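Local coordinates for protein 3-hydroxyacyl-CoA dehydrogenase (Brucella suis, PDB 4O5O) that probably catalyses the NAD-dependent, reversible oxidation of 3-hydroxyacyl-CoA thioesters to 3-ketoacyl-CoA, as a tetrameric member of the short-chain dehydrogenase family, at residues V68-D71 / T72-K75; A167-S170 / A171-G174. All blocks are in the same frame, centred on the assembly; numbering follows the deposited sequence.

Contact 1: V68-D71 / T72-K75; sequences VASD and TDGK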
loop_
_atom_site.group_PDB
_atom_site.type_symbol
_atom_site.label_atom_id
_atom_site.label_comp_id
_atom_site.label_asym_id
_atom_site.label_seq_id
_atom_site.Cartn_x
_atom_site.Cartn_y
_atom_site.Cartn_z
ATOM N N VAL B 68 10.666 20.387 -19.214
ATOM C CA VAL B 68 9.828 19.185 -19.365
ATOM C C VAL B 68 8.321 19.423 -19.301
ATOM O O VAL B 68 7.561 18.594 -19.811
ATOM C CB VAL B 68 10.185 18.058 -18.365
ATOM C CG1 VAL B 68 11.541 17.469 -18.682
ATOM C CG2 VAL B 68 10.091 18.541 -16.930
ATOM N N ALA B 69 7.893 20.554 -18.731
ATOM C CA ALA B 69 6.465 20.850 -18.635
ATOM C C ALA B 69 5.932 21.520 -19.905
ATOM O O ALA B 69 4.730 21.774 -20.005
ATOM C CB ALA B 69 6.167 21.726 -17.441
ATOM N N SER B 70 6.822 21.818 -20.860
ATOM C CA SER B 70 6.437 22.486 -22.112
ATOM C C SER B 70 6.123 21.496 -23.237
ATOM O O SER B 70 6.939 20.647 -23.582
ATOM C CB SER B 70 7.535 23.444 -22.566
ATOM O OG SER B 70 7.395 23.817 -23.921
ATOM N N ASP B 71 4.932 21.616 -23.815
ATOM C CA ASP B 71 4.560 20.826 -24.989
ATOM C C ASP B 71 5.626 20.977 -26.097
ATOM O O ASP B 71 6.134 19.986 -26.664
ATOM C CB ASP B 71 3.191 21.323 -25.481
ATOM C CG ASP B 71 2.717 20.622 -26.741
ATOM O OD1 ASP B 71 2.137 19.557 -26.610
ATOM O OD2 ASP B 71 2.866 21.163 -27.863
ATOM N N THR B 72 5.960 22.232 -26.406
ATOM C CA THR B 72 6.950 22.581 -27.443
ATOM C C THR B 72 8.293 21.960 -27.175
ATOM O O THR B 72 8.882 21.326 -28.048
ATOM C CB THR B 72 7.112 24.120 -27.475
ATOM O OG1 THR B 72 5.927 24.670 -28.002
ATOM C CG2 THR B 72 8.361 24.599 -28.263
ATOM N N ASP B 73 8.801 22.165 -25.959
ATOM C CA ASP B 73 10.135 21.674 -25.642
ATOM C C ASP B 73 10.153 20.167 -25.624
ATOM O O ASP B 73 11.140 19.561 -26.018
ATOM C CB ASP B 73 10.632 22.189 -24.299
ATOM C CG ASP B 73 11.125 23.600 -24.343
ATOM O OD1 ASP B 73 11.107 24.253 -25.418
ATOM O OD2 ASP B 73 11.572 24.038 -23.256
ATOM N N GLY B 74 9.076 19.540 -25.162
ATOM C CA GLY B 74 9.041 18.093 -25.153
ATOM C C GLY B 74 9.129 17.542 -26.567
ATOM O O GLY B 74 9.912 16.620 -26.835
ATOM N N LYS B 75 8.358 18.130 -27.486
ATOM C CA LYS B 75 8.393 17.682 -28.886
ATOM C C LYS B 75 9.760 17.932 -29.498
ATOM O O LYS B 75 10.264 17.111 -30.281
ATOM C CB LYS B 75 7.289 18.342 -29.702
ATOM C CG LYS B 75 5.914 17.845 -29.266
ATOM C CD LYS B 75 4.736 18.638 -29.827
ATOM C CE LYS B 75 3.427 18.049 -29.317
ATOM N NZ LYS B 75 2.232 18.944 -29.430
HETATM O O HOH W 1 4.466 23.018 -29.513
#

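Contact 2: A167-S170 / A171-G174; sequences AAYS and ASKG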
loop_
_atom_site.group_PDB
_atom_site.type_symbol
_atom_site.label_atom_id
_atom_site.label_comp_id
_atom_site.label_asym_id
_atom_site.label_seq_id
_atom_site.Cartn_x
_atom_site.Cartn_y
_atom_site.Cartn_z
ATOM N N ALA B 167 3.497 18.545 1.508
ATOM C CA ALA B 167 2.225 18.379 0.800
ATOM C C ALA B 167 2.412 18.403 -0.705
ATOM O O ALA B 167 1.892 17.519 -1.400
ATOM C CB ALA B 167 1.203 19.416 1.235
ATOM N N ALA B 168 3.106 19.416 -1.227
ATOM C CA ALA B 168 3.261 19.523 -2.667
ATOM C C ALA B 168 4.119 18.404 -3.229
ATOM O O ALA B 168 3.759 17.766 -4.242
ATOM C CB ALA B 168 3.836 20.872 -3.068
ATOM N N TYR B 169 5.260 18.150 -2.594
ATOM C CA TYR B 169 6.142 17.102 -3.095
ATOM C C TYR B 169 5.466 15.738 -3.054
ATOM O O TYR B 169 5.497 14.998 -4.050
ATOM C CB TYR B 169 7.443 17.117 -2.292
ATOM C CG TYR B 169 8.509 16.247 -2.861
ATOM C CD1 TYR B 169 9.019 16.510 -4.123
ATOM C CD2 TYR B 169 9.023 15.191 -2.145
ATOM C CE1 TYR B 169 10.019 15.748 -4.659
ATOM C CE2 TYR B 169 10.033 14.414 -2.674
ATOM C CZ TYR B 169 10.523 14.697 -3.926
ATOM O OH TYR B 169 11.533 13.893 -4.426
ATOM N N SER B 170 4.865 15.407 -1.915
ATOM C CA SER B 170 4.116 14.131 -1.792
ATOM C C SER B 170 2.982 14.014 -2.811
ATOM O O SER B 170 2.793 12.960 -3.416
ATOM C CB SER B 170 3.563 13.973 -0.380
ATOM O OG SER B 170 4.590 13.858 0.569
ATOM N N ALA B 171 2.208 15.098 -3.001
ATOM C CA ALA B 171 1.152 15.061 -4.009
ATOM C C ALA B 171 1.710 14.751 -5.381
ATOM O O ALA B 171 1.203 13.896 -6.120
ATOM C CB ALA B 171 0.401 16.374 -4.038
ATOM N N SER B 172 2.780 15.454 -5.743
ATOM C CA SER B 172 3.332 15.267 -7.088
ATOM C C SER B 172 3.880 13.881 -7.292
ATOM O O SER B 172 3.657 13.271 -8.359
ATOM C CB SER B 172 4.405 16.335 -7.343
ATOM O OG SER B 172 5.632 16.086 -6.663
ATOM N N LYS B 173 4.542 13.347 -6.274
ATOM C CA LYS B 173 5.206 12.058 -6.430
ATOM C C LYS B 173 4.227 10.895 -6.266
ATOM O O LYS B 173 4.400 9.849 -6.865
ATOM C CB LYS B 173 6.402 11.956 -5.492
ATOM C CG LYS B 173 7.501 12.982 -5.789
ATOM C CD LYS B 173 8.092 12.861 -7.200
ATOM C CE LYS B 173 9.462 13.515 -7.299
ATOM N NZ LYS B 173 10.117 13.025 -8.524
ATOM N N GLY B 174 3.191 11.103 -5.464
ATOM C CA GLY B 174 2.088 10.166 -5.352
ATOM C C GLY B 174 1.323 10.099 -6.661
ATOM O O GLY B 174 0.878 9.028 -7.081
#

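Contact 1: V68-D71 / T72-K75
Ser70 caps the start of a helix through Asp73: its OG accepts the backbone N-H of Asp73 at 3.0 Å between OG and N, with an almost linear N-H...O angle of 172°. Ser70 directly precedes helix 71-85, and this bond makes it the N-cap; with OG anti to the backbone N (chi1 163°), the hydroxyl lies within bonding distance of Asp73 N. Ser70 CB also lies 3.8 Å from Asp73 CB. The carboxylate of Asp73 turns back instead, where its OD2 accepts from the backbone N of Asp67.

The backbone bonds follow the i to i+4 pattern of an alpha helix from the cap onward. Gly74 N donates to Ser70 O at 2.9 Å, and Lys75 N donates to Asp71 O at 3.0 Å.

The charged pair, Asp71 and Lys75, is one turn apart. With CG of Asp71 anti to its backbone N (chi1 177°) and the Lys75 chain extended beyond CG, the two side chains converge at their ends. Lys75 NZ lies 2.8 Å from Asp71 OD2, approaching on the syn lone pair of that oxygen, and adds a weak bond to OD1. The ammonium thus addresses both carboxylate oxygens. OD1 also forms a salt bridge with Arg131, and the two cations would probably stabilise the ionised carboxylate.

One water completes the polar network: it donates to Asp71 OD2 at 3.0 Å and is hydrogen-bonded to Thr72 OG1 at 2.7 Å.

The segment links strand 61-65, an end strand of the Rossmann-type parallel sheet within this chain, to helix 71-85. Helix 112-137 lies against the turn: Asn128 ND2 donates to the carbonyls of Val68 and Ser70, and Leu132 touches Lys75. Leu112 of a second subunit packs on Asp71.

Contact 2: A167-S170 / A171-G174
The carbonyl oxygen of Tyr169 takes two donors from the next turn: Ser172 OG at 2.8 Å and Lys173 N at 2.9 Å. OG of Ser172 sits between its own backbone N and carbonyl carbon (chi1 75°), which brings it back to the preceding turn. It meets the oxygen at a C=O...OG angle of 121°, tilted from the carbonyl plane. The same OG also bonds to Asn122 ND2.

Lys173 rises alongside the tyrosine. Its CG lies over one ring face, 4.0 Å from the Tyr169 centroid and offset toward the rim, which makes a CH-pi contact. A bend at chi2 (-60°) carries the chain on along the ring, so CE comes 3.5 Å from Tyr169 CE1, and NZ bonds to the carbonyl of Thr154.

Tyr169 and Lys173 match the Tyr-x-x-x-Lys signature of short-chain dehydrogenases and are therefore probably catalytic, with Ser156 touching both.

The turn opens helix 167-187. Helix 112-137 packs on one side through Phe115, Thr118 and Ile119, while Met179 and Pro182 of a second subunit meet Ala171 and Ser170.

Contact 1 comes before contact 2 in the chain, and the two do not touch: their centres are 21 Å apart and their nearest atoms about 10 Å. Helix 112-137 joins them, Asn128 and Arg131 reaching contact 1 while Asn122 reaches contact 2. Contact 2 holds the probable catalytic pair. No coenzyme is bound; by analogy with related dehydrogenases, the loop after strand 61-65 would lie near its adenine end and the Tyr169-Lys173 pair near its nicotinamide end. Both contacts also meet a second subunit: its Leu112 packs on Asp71 in contact 1, and its Phe127, Met179 and Pro182 are among the residues packing on contact 2.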